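Local coordinates for ethanolamine utilization protein EutJ (Carboxydothermus hydrogenoformans Z-2901, PDB 3H1Q) that binds ATP in the cleft of an actin-like ATPase fold and probably serves in ethanolamine utilization, at residues E201-V206 against A237-F242; H173-L178 against E188-K193; P28-V33 against V43-E48. All blocks are in the same frame, centred on the assembly; numbering follows the deposited sequence.

Contact 1: residues E201-V206 against A237-F242; sequences EIMRVV and AYLTGF. Unlike the reference sequence in segment 201-206: Arg-204 (reference Pro). With ATP (adenosine-5'-triphosphate), chain C.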
loop_
_atom_site.group_PDB
_atom_site.type_symbol
_atom_site.label_atom_id
_atom_site.label_comp_id
_atom_site.label_asym_id
_atom_site.label_seq_id
_atom_site.Cartn_x
_atom_site.Cartn_y
_atom_site.Cartn_z
ATOM N N GLU A 201 19.624 -2.084 13.926
ATOM C CA GLU A 201 19.565 -1.798 15.351
ATOM C C GLU A 201 18.187 -1.450 15.909
ATOM O O GLU A 201 18.032 -1.402 17.125
ATOM C CB GLU A 201 20.573 -0.710 15.711
ATOM C CG GLU A 201 20.282 0.655 15.143
ATOM C CD GLU A 201 20.077 1.700 16.223
ATOM O OE1 GLU A 201 19.044 1.655 16.927
ATOM O OE2 GLU A 201 20.955 2.582 16.364
ATOM N N ILE A 202 17.199 -1.192 15.046
ATOM C CA ILE A 202 15.831 -0.877 15.485
ATOM C C ILE A 202 15.039 -2.178 15.550
ATOM O O ILE A 202 13.896 -2.208 15.980
ATOM C CB ILE A 202 15.170 0.124 14.520
HETATM N N MSE A 203 15.678 -3.271 15.152
HETATM C CA MSE A 203 14.980 -4.538 14.936
HETATM C C MSE A 203 14.465 -5.259 16.199
HETATM O O MSE A 203 13.259 -5.323 16.428
HETATM C CB MSE A 203 15.849 -5.461 14.083
HETATM C CG MSE A 203 15.186 -6.769 13.682
HETATM SE SE MSE A 203 13.341 -6.576 13.112
HETATM C CE MSE A 203 13.457 -6.566 11.143
ATOM N N ARG A 204 15.374 -5.810 16.996
ATOM C CA ARG A 204 15.015 -6.430 18.269
ATOM C C ARG A 204 13.837 -5.728 19.008
ATOM O O ARG A 204 12.902 -6.394 19.491
ATOM C CB ARG A 204 16.239 -6.479 19.168
ATOM N N VAL A 205 13.884 -4.392 19.083
ATOM C CA VAL A 205 12.941 -3.602 19.888
ATOM C C VAL A 205 11.516 -3.608 19.339
ATOM O O VAL A 205 10.546 -3.535 20.090
ATOM C CB VAL A 205 13.453 -2.159 20.091
ATOM C CG1 VAL A 205 14.615 -1.862 19.158
ATOM C CG2 VAL A 205 12.332 -1.153 19.926
ATOM N N VAL A 206 11.429 -3.739 18.025
ATOM C CA VAL A 206 10.201 -3.641 17.263
ATOM C C VAL A 206 9.696 -5.053 16.843
ATOM O O VAL A 206 8.608 -5.206 16.268
ATOM C CB VAL A 206 10.484 -2.704 16.065
ATOM C CG1 VAL A 206 9.416 -2.760 15.010
ATOM C CG2 VAL A 206 10.666 -1.284 16.560
ATOM N N ALA A 237 6.259 -3.632 5.537
ATOM C CA ALA A 237 7.213 -4.644 5.100
ATOM C C ALA A 237 8.488 -4.059 4.463
ATOM O O ALA A 237 9.239 -4.766 3.816
ATOM C CB ALA A 237 6.532 -5.616 4.150
ATOM N N TYR A 238 8.733 -2.767 4.637
ATOM C CA TYR A 238 9.958 -2.133 4.170
ATOM C C TYR A 238 11.094 -2.357 5.165
ATOM O O TYR A 238 12.198 -1.842 5.004
ATOM C CB TYR A 238 9.736 -0.626 4.035
ATOM C CG TYR A 238 9.666 -0.088 2.624
ATOM C CD1 TYR A 238 10.598 -0.468 1.655
ATOM C CD2 TYR A 238 8.690 0.844 2.269
ATOM C CE1 TYR A 238 10.535 0.050 0.355
ATOM C CE2 TYR A 238 8.615 1.364 0.974
ATOM C CZ TYR A 238 9.540 0.972 0.029
ATOM O OH TYR A 238 9.465 1.495 -1.239
ATOM N N LEU A 239 10.814 -3.090 6.233
ATOM C CA LEU A 239 11.838 -3.352 7.236
ATOM C C LEU A 239 12.692 -4.490 6.699
ATOM O O LEU A 239 12.170 -5.559 6.376
ATOM C CB LEU A 239 11.198 -3.703 8.586
ATOM C CG LEU A 239 11.977 -3.173 9.793
ATOM C CD1 LEU A 239 12.217 -1.664 9.687
ATOM C CD2 LEU A 239 11.267 -3.485 11.083
ATOM N N THR A 240 13.986 -4.254 6.533
ATOM C CA THR A 240 14.833 -5.339 6.038
ATOM C C THR A 240 14.817 -6.490 7.039
ATOM O O THR A 240 14.918 -6.290 8.270
ATOM C CB THR A 240 16.271 -4.920 5.662
ATOM O OG1 THR A 240 16.668 -3.801 6.454
ATOM C CG2 THR A 240 16.318 -4.519 4.210
ATOM N N GLY A 241 14.626 -7.687 6.489
ATOM C CA GLY A 241 14.533 -8.883 7.290
ATOM C C GLY A 241 13.144 -9.087 7.833
ATOM O O GLY A 241 12.841 -10.169 8.353
ATOM N N PHE A 242 12.298 -8.060 7.723
ATOM C CA PHE A 242 10.884 -8.222 8.043
ATOM C C PHE A 242 10.400 -9.531 7.446
ATOM O O PHE A 242 9.748 -10.314 8.128
ATOM C CB PHE A 242 10.022 -7.082 7.490
ATOM C CG PHE A 242 8.553 -7.192 7.852
ATOM C CD1 PHE A 242 8.015 -6.400 8.851
ATOM C CD2 PHE A 242 7.710 -8.079 7.182
ATOM C CE1 PHE A 242 6.662 -6.493 9.186
ATOM C CE2 PHE A 242 6.357 -8.178 7.512
ATOM C CZ PHE A 242 5.835 -7.392 8.516
HETATM P PG ATP C . -2.398 1.257 2.559
HETATM O O1G ATP C . -1.438 1.908 1.575
HETATM O O2G ATP C . -1.902 -0.048 3.121
HETATM O O3G ATP C . -3.806 1.075 2.007
HETATM P PB ATP C . -1.242 3.229 4.169
HETATM O O1B ATP C . -1.388 3.945 5.467
HETATM O O2B ATP C . -0.968 4.094 2.968
HETATM O O3B ATP C . -2.442 2.207 3.866
HETATM P PA ATP C . 1.284 1.827 3.528
HETATM O O1A ATP C . 1.572 2.907 2.527
HETATM O O2A ATP C . 1.059 0.424 3.025
HETATM O O3A ATP C . -0.042 2.167 4.399
HETATM O "O5'" ATP C . 2.386 1.866 4.693
HETATM C "C5'" ATP C . 2.667 2.983 5.518
HETATM C "C4'" ATP C . 3.600 2.426 6.572
HETATM O "O4'" ATP C . 4.757 1.881 5.931
HETATM C "C3'" ATP C . 4.105 3.510 7.495
HETATM O "O3'" ATP C . 4.027 3.091 8.862
HETATM C "C2'" ATP C . 5.568 3.648 7.171
HETATM O "O2'" ATP C . 6.330 3.968 8.329
HETATM C "C1'" ATP C . 5.950 2.297 6.592
HETATM N N9 ATP C . 7.210 2.548 5.815
HETATM C C8 ATP C . 7.381 3.320 4.719
HETATM N N7 ATP C . 8.688 3.381 4.341
HETATM C C5 ATP C . 9.402 2.648 5.213
HETATM C C6 ATP C . 10.829 2.270 5.408
HETATM N N6 ATP C . 11.801 2.696 4.568
HETATM N N1 ATP C . 11.140 1.470 6.462
HETATM C C2 ATP C . 10.219 1.012 7.328
HETATM N N3 ATP C . 8.907 1.302 7.207
HETATM C C4 ATP C . 8.432 2.105 6.191
#
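Met-203, modelled as selenomethionine on helix 199-220, packs over the type II beta turn of Leu-239 to Phe-242, which leads into helix 242-250 in the lobe built on the four-stranded sheet of this actin-like ATPase fold. The close part is small and centred on one methyl. CG of Met-203 lies anti to the backbone N (chi1 -175°), and the chain then bends at chi2 and chi3, bringing CE to 3.8 Å from Leu-239 CD2. The same methyl sits over the backbone of the turn, with Phe-242 N 3.9 Å from CE. Val-206 adds a looser touch, its CG1 lying 4.4 Å from Leu-239 CD2, while it also packs on Leu-174 and Leu-178 of helix 171-182.

The outer side is different. Thr-240 and Gly-241 are exposed and give the helix little more than backbone, although Thr-240 N is hydrogen-bonded to His-199 ND1. Gly-241 fills the third position of the turn with a positive phi of 83° and is also the N-cap residue of helix 242-250. On the inner side the segment faces the nucleotide: Tyr-238 CB lies 3.4 Å from ATP C6, and the tyrosine OH is hydrogen-bonded to His-259 ND1. Leu-239 thus has one methyl for each neighbour, CD2 for the selenomethionine and CD1 for the adenine, where it stands 4.1 Å from ATP C2.

Contact 2: residues H173-L178 against E188-K193; sequences HLSLVL and EAETIK. With ATP (adenosine-5'-triphosphate), chain C.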
loop_
_atom_site.group_PDB
_atom_site.type_symbol
_atom_site.label_atom_id
_atom_site.label_comp_id
_atom_site.label_asym_id
_atom_site.label_seq_id
_atom_site.Cartn_x
_atom_site.Cartn_y
_atom_site.Cartn_z
ATOM N N HIS A 173 2.119 1.218 15.189
ATOM C CA HIS A 173 2.359 0.571 16.450
ATOM C C HIS A 173 3.835 0.306 16.529
ATOM O O HIS A 173 4.460 0.714 17.489
ATOM C CB HIS A 173 1.551 -0.709 16.532
ATOM C CG HIS A 173 0.090 -0.497 16.273
ATOM N ND1 HIS A 173 -0.530 -0.910 15.109
ATOM C CD2 HIS A 173 -0.865 0.127 17.010
ATOM C CE1 HIS A 173 -1.809 -0.568 15.153
ATOM N NE2 HIS A 173 -2.037 0.059 16.295
ATOM N N LEU A 174 4.401 -0.314 15.490
ATOM C CA LEU A 174 5.850 -0.418 15.380
ATOM C C LEU A 174 6.534 0.891 15.766
ATOM O O LEU A 174 7.350 0.917 16.695
ATOM C CB LEU A 174 6.311 -0.794 13.968
ATOM C CG LEU A 174 5.808 -1.968 13.136
ATOM C CD1 LEU A 174 6.520 -1.925 11.817
ATOM C CD2 LEU A 174 6.085 -3.266 13.786
ATOM N N SER A 175 6.217 1.974 15.057
ATOM C CA SER A 175 6.893 3.262 15.301
ATOM C C SER A 175 6.647 3.748 16.726
ATOM O O SER A 175 7.548 4.317 17.355
ATOM C CB SER A 175 6.439 4.323 14.300
ATOM O OG SER A 175 6.356 3.775 12.992
ATOM N N LEU A 176 5.421 3.515 17.202
ATOM C CA LEU A 176 5.018 3.783 18.557
ATOM C C LEU A 176 5.763 2.871 19.538
ATOM O O LEU A 176 6.379 3.368 20.495
ATOM C CB LEU A 176 3.496 3.597 18.709
ATOM C CG LEU A 176 2.569 4.754 18.281
ATOM C CD1 LEU A 176 1.086 4.369 18.255
ATOM C CD2 LEU A 176 2.778 5.965 19.163
ATOM N N VAL A 177 5.711 1.549 19.303
ATOM C CA VAL A 177 6.410 0.571 20.141
ATOM C C VAL A 177 7.888 0.941 20.202
ATOM O O VAL A 177 8.535 0.766 21.220
ATOM C CB VAL A 177 6.204 -0.849 19.632
ATOM N N LEU A 178 8.409 1.503 19.123
ATOM C CA LEU A 178 9.755 2.038 19.127
ATOM C C LEU A 178 9.859 3.347 19.905
ATOM O O LEU A 178 10.780 3.529 20.696
ATOM C CB LEU A 178 10.234 2.251 17.699
ATOM C CG LEU A 178 11.637 2.840 17.639
ATOM C CD1 LEU A 178 12.672 1.753 17.885
ATOM C CD2 LEU A 178 11.853 3.521 16.297
ATOM N N GLU A 188 10.246 11.917 15.683
ATOM C CA GLU A 188 11.630 11.476 15.875
ATOM C C GLU A 188 11.786 9.976 15.544
ATOM O O GLU A 188 12.649 9.591 14.750
ATOM C CB GLU A 188 12.099 11.807 17.302
ATOM C CG GLU A 188 13.569 11.486 17.621
ATOM C CD GLU A 188 13.844 11.389 19.143
ATOM O OE1 GLU A 188 13.973 12.440 19.834
ATOM O OE2 GLU A 188 13.934 10.245 19.658
ATOM N N ALA A 189 10.913 9.148 16.114
ATOM C CA ALA A 189 10.970 7.712 15.890
ATOM C C ALA A 189 10.651 7.314 14.464
ATOM O O ALA A 189 11.294 6.425 13.933
ATOM C CB ALA A 189 10.067 6.971 16.862
ATOM N N GLU A 190 9.658 7.948 13.848
ATOM C CA GLU A 190 9.289 7.628 12.457
ATOM C C GLU A 190 10.448 7.913 11.490
ATOM O O GLU A 190 10.751 7.096 10.615
ATOM C CB GLU A 190 8.015 8.378 12.033
ATOM C CG GLU A 190 7.451 7.996 10.661
ATOM C CD GLU A 190 6.738 6.654 10.646
ATOM O OE1 GLU A 190 6.657 6.001 11.695
ATOM O OE2 GLU A 190 6.259 6.235 9.572
ATOM N N THR A 191 11.095 9.067 11.662
ATOM C CA THR A 191 12.304 9.381 10.914
ATOM C C THR A 191 13.318 8.235 11.060
ATOM O O THR A 191 13.804 7.747 10.048
ATOM C CB THR A 191 12.890 10.712 11.344
ATOM N N ILE A 192 13.589 7.766 12.287
ATOM C CA ILE A 192 14.448 6.571 12.506
ATOM C C ILE A 192 13.924 5.336 11.773
ATOM O O ILE A 192 14.551 4.857 10.836
ATOM C CB ILE A 192 14.667 6.177 14.026
ATOM C CG1 ILE A 192 15.156 7.348 14.903
ATOM C CG2 ILE A 192 15.616 4.994 14.141
ATOM C CD1 ILE A 192 16.321 8.158 14.335
ATOM N N LYS A 193 12.783 4.815 12.190
ATOM C CA LYS A 193 12.241 3.632 11.559
ATOM C C LYS A 193 12.449 3.630 10.056
ATOM O O LYS A 193 12.664 2.585 9.457
ATOM C CB LYS A 193 10.758 3.521 11.852
ATOM C CG LYS A 193 10.079 2.303 11.283
ATOM C CD LYS A 193 8.638 2.296 11.732
ATOM C CE LYS A 193 7.789 1.321 10.952
ATOM N NZ LYS A 193 6.775 2.032 10.118
HETATM P PG ATP C . -2.398 1.257 2.559
HETATM O O1G ATP C . -1.438 1.908 1.575
HETATM O O2G ATP C . -1.902 -0.048 3.121
HETATM O O3G ATP C . -3.806 1.075 2.007
HETATM P PB ATP C . -1.242 3.229 4.169
HETATM O O1B ATP C . -1.388 3.945 5.467
HETATM O O2B ATP C . -0.968 4.094 2.968
HETATM O O3B ATP C . -2.442 2.207 3.866
HETATM P PA ATP C . 1.284 1.827 3.528
HETATM O O1A ATP C . 1.572 2.907 2.527
HETATM O O2A ATP C . 1.059 0.424 3.025
HETATM O O3A ATP C . -0.042 2.167 4.399
HETATM O "O5'" ATP C . 2.386 1.866 4.693
HETATM C "C5'" ATP C . 2.667 2.983 5.518
HETATM C "C4'" ATP C . 3.600 2.426 6.572
HETATM O "O4'" ATP C . 4.757 1.881 5.931
HETATM C "C3'" ATP C . 4.105 3.510 7.495
HETATM O "O3'" ATP C . 4.027 3.091 8.862
HETATM C "C2'" ATP C . 5.568 3.648 7.171
HETATM O "O2'" ATP C . 6.330 3.968 8.329
HETATM C "C1'" ATP C . 5.950 2.297 6.592
HETATM N N9 ATP C . 7.210 2.548 5.815
HETATM C C8 ATP C . 7.381 3.320 4.719
HETATM N N7 ATP C . 8.688 3.381 4.341
HETATM C C5 ATP C . 9.402 2.648 5.213
HETATM C C6 ATP C . 10.829 2.270 5.408
HETATM N N6 ATP C . 11.801 2.696 4.568
HETATM N N1 ATP C . 11.140 1.470 6.462
HETATM C C2 ATP C . 10.219 1.012 7.328
HETATM N N3 ATP C . 8.907 1.302 7.207
HETATM C C4 ATP C . 8.432 2.105 6.191
#
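Ser-175 OG stands anti to its own carbonyl carbon (chi1 -42°) and the Glu-190 chain bends at chi2 (75°), and between them these torsions bring Ser-175 OG to 2.6 Å from Glu-190 OE1. The serine's one proton could go there or to Gly-171 O. Ser-175 is thus placed as a second-shell neighbour of Glu-190 and may help to position its carboxylate. Lys-193, one helical turn on from Glu-190, stays extended as far as CE and turns only at chi4, which places NZ. The two ends meet at the ribose of ATP. Its O2' gives a hydrogen bond to Glu-190 OE2 at 2.6 Å and accepts one from Lys-193 NZ at 2.7 Å, so a single hydroxyl is held from both residues. Leu-174 crosses the lysine chain at about a right angle, CD1 3.6 Å from Lys-193 CE. An alanine at Lys-193 would probably leave the ribose O2' without its charged donor and open a gap beside Leu-174 CD1. Farther along, Leu-178 CD2 rests 3.9 Å from Ala-189 CB.

The axes of the two helical segments pass 8.9 Å apart at 114°. Behind the pair runs helix 199-220, with Val-209 against Leu-174 and Val-205 against Leu-178, while Thr-236, in the loop after strand 230-233, also touches Leu-174.

Contact 3: residues P28-V33 against V43-E48; sequences PYKVGV and VVTDQE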
loop_
_atom_site.group_PDB
_atom_site.type_symbol
_atom_site.label_atom_id
_atom_site.label_comp_id
_atom_site.label_asym_id
_atom_site.label_seq_id
_atom_site.Cartn_x
_atom_site.Cartn_y
_atom_site.Cartn_z
ATOM N N PRO A 28 -3.427 6.279 -24.231
ATOM C CA PRO A 28 -4.173 6.672 -23.031
ATOM C C PRO A 28 -3.581 6.075 -21.763
ATOM O O PRO A 28 -2.916 5.036 -21.788
ATOM C CB PRO A 28 -5.543 6.079 -23.275
ATOM C CG PRO A 28 -5.239 4.849 -24.011
ATOM C CD PRO A 28 -4.109 5.177 -24.933
ATOM N N TYR A 29 -3.828 6.757 -20.661
ATOM C CA TYR A 29 -3.213 6.443 -19.416
ATOM C C TYR A 29 -4.262 5.965 -18.467
ATOM O O TYR A 29 -5.443 6.279 -18.616
ATOM C CB TYR A 29 -2.618 7.706 -18.855
ATOM C CG TYR A 29 -1.440 8.210 -19.624
ATOM C CD1 TYR A 29 -0.545 7.324 -20.195
ATOM C CD2 TYR A 29 -1.186 9.580 -19.741
ATOM C CE1 TYR A 29 0.551 7.775 -20.877
ATOM C CE2 TYR A 29 -0.079 10.047 -20.433
ATOM C CZ TYR A 29 0.778 9.126 -20.998
ATOM O OH TYR A 29 1.879 9.523 -21.696
ATOM N N LYS A 30 -3.823 5.213 -17.476
ATOM C CA LYS A 30 -4.688 4.773 -16.429
ATOM C C LYS A 30 -4.202 5.408 -15.123
ATOM O O LYS A 30 -3.001 5.439 -14.837
ATOM C CB LYS A 30 -4.646 3.263 -16.337
ATOM C CG LYS A 30 -5.244 2.493 -17.496
ATOM C CD LYS A 30 -5.739 1.172 -16.924
ATOM C CE LYS A 30 -5.388 -0.004 -17.778
ATOM N NZ LYS A 30 -5.210 -1.259 -16.959
ATOM N N VAL A 31 -5.141 5.924 -14.336
ATOM C CA VAL A 31 -4.806 6.605 -13.105
ATOM C C VAL A 31 -5.470 5.909 -11.921
ATOM O O VAL A 31 -6.581 5.371 -12.028
ATOM C CB VAL A 31 -5.219 8.080 -13.141
ATOM C CG1 VAL A 31 -4.628 8.823 -11.962
ATOM C CG2 VAL A 31 -4.754 8.733 -14.427
ATOM N N GLY A 32 -4.764 5.899 -10.797
ATOM C CA GLY A 32 -5.258 5.250 -9.626
ATOM C C GLY A 32 -4.876 6.096 -8.455
ATOM O O GLY A 32 -3.760 6.616 -8.378
ATOM N N VAL A 33 -5.825 6.277 -7.551
ATOM C CA VAL A 33 -5.508 6.934 -6.320
ATOM C C VAL A 33 -5.691 5.924 -5.198
ATOM O O VAL A 33 -6.679 5.172 -5.182
ATOM C CB VAL A 33 -6.373 8.167 -6.120
ATOM C CG1 VAL A 33 -6.030 8.869 -4.777
ATOM C CG2 VAL A 33 -6.183 9.117 -7.292
ATOM N N VAL A 43 -0.929 7.277 -9.029
ATOM C CA VAL A 43 -0.157 6.464 -9.949
ATOM C C VAL A 43 -0.763 6.486 -11.370
ATOM O O VAL A 43 -1.983 6.366 -11.530
ATOM C CB VAL A 43 -0.066 5.016 -9.399
ATOM C CG1 VAL A 43 0.503 4.023 -10.412
ATOM C CG2 VAL A 43 0.775 4.982 -8.100
ATOM N N VAL A 44 0.092 6.655 -12.390
ATOM C CA VAL A 44 -0.324 6.617 -13.781
ATOM C C VAL A 44 0.409 5.494 -14.510
ATOM O O VAL A 44 1.594 5.283 -14.299
ATOM C CB VAL A 44 -0.018 7.963 -14.534
ATOM C CG1 VAL A 44 -0.520 7.897 -15.981
ATOM C CG2 VAL A 44 -0.626 9.153 -13.845
ATOM N N THR A 45 -0.287 4.796 -15.400
ATOM C CA THR A 45 0.344 3.758 -16.209
ATOM C C THR A 45 -0.193 3.811 -17.627
ATOM O O THR A 45 -1.275 4.331 -17.851
ATOM C CB THR A 45 0.003 2.331 -15.698
ATOM O OG1 THR A 45 -1.315 1.983 -16.146
ATOM C CG2 THR A 45 0.077 2.204 -14.186
ATOM N N ASP A 46 0.536 3.225 -18.572
ATOM C CA ASP A 46 -0.026 2.926 -19.891
ATOM C C ASP A 46 -1.085 1.811 -19.810
ATOM O O ASP A 46 -1.376 1.300 -18.707
ATOM C CB ASP A 46 1.069 2.500 -20.831
ATOM C CG ASP A 46 1.670 1.160 -20.459
ATOM O OD1 ASP A 46 1.396 0.637 -19.346
ATOM O OD2 ASP A 46 2.444 0.623 -21.292
ATOM N N GLN A 47 -1.657 1.416 -20.954
ATOM C CA GLN A 47 -2.778 0.447 -20.937
ATOM C C GLN A 47 -2.350 -0.952 -20.524
ATOM O O GLN A 47 -3.188 -1.765 -20.173
ATOM C CB GLN A 47 -3.542 0.381 -22.271
ATOM C CG GLN A 47 -4.479 1.572 -22.577
ATOM C CD GLN A 47 -5.617 1.830 -21.534
ATOM O OE1 GLN A 47 -5.979 2.982 -21.298
ATOM N NE2 GLN A 47 -6.185 0.766 -20.946
ATOM N N GLU A 48 -1.047 -1.219 -20.556
ATOM C CA GLU A 48 -0.490 -2.498 -20.135
ATOM C C GLU A 48 0.100 -2.388 -18.726
ATOM O O GLU A 48 0.860 -3.243 -18.279
ATOM C CB GLU A 48 0.585 -2.984 -21.125
ATOM C CG GLU A 48 0.377 -2.612 -22.621
ATOM C CD GLU A 48 -1.089 -2.702 -23.073
ATOM O OE1 GLU A 48 -1.769 -3.692 -22.703
ATOM O OE2 GLU A 48 -1.571 -1.781 -23.789
#
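Lys-30 and Thr-45 form a hydrogen-bonded pair in the antiparallel beta hairpin of strands 30-34 and 39-45, which lies within the five-stranded mixed sheet of an actin-like, ribonuclease H-type domain. Four backbone bonds join the strands. The shortest runs from Lys-30 N to Thr-45 O at 2.7 Å. The longest, Val-43 N to Gly-32 O, measures 3.0 Å. Between the hydrogen-bonded pairs Lys-30/Thr-45 and Gly-32/Val-43 comes the non-hydrogen-bonded pair of Val-31 and Val-44.

The Lys-30 side chain can be followed outward. Its CB lies 3.6 Å from Thr-45 OG1, beside the paired strand. CG, held anti to the carbonyl carbon (chi1 -68°), comes to 3.9 Å from Gln-47 OE1, and CD is 4.1 Å from Gln-47 NE2. After a bend at chi3, CE passes closer to the same amide, 3.4 Å from NE2, the two side chains crossing at about a right angle. At the tip, NZ is hydrogen-bonded to Leu-270 O, so the lysine ties the hairpin to the chain just after helix 263-269. That helix also packs on Val-43 and Thr-45, which share the lysine's face of the sheet.

On the opposite face Val-31 and Val-44 lie side by side and point the same way, CG2 to CG2 at 4.2 Å, with Leu-92 touching both. Tyr-29 brings its CB and ring carbons obliquely against Val-44 CG1, while its OH is hydrogen-bonded to Leu-25 O. Beyond the strands, the Gln-47 amide also meets the ring of Pro-28, with OE1 near CG. Thr-45 OG1, placed between its own backbone N and carbonyl carbon, donates to Asp-46 O at 2.7 Å.

How the contacts relate
Contact 3 comes first along the chain and belongs to the five-stranded sheet; contacts 2 and 1 follow, in series, among the helices and the loop after strand 230-233 in the lobe of the four-stranded sheet. Contacts 1 and 2 share one side of the chain's centre, and contact 3 lies on the other, its centre about 33 Å from each of theirs, with ATP held in the region between. Contacts 1 and 2 are only about 11 Å apart, centre to centre, and join directly where helix 199-220 rests on helix 171-182. Together they serve two ends of the nucleoside: contact 1 the adenine, contact 2 the ribose. Contact 3 lies away from the nucleotide, but the turn closing its hairpin holds the ATP-binding Thr-37 and Ala-38.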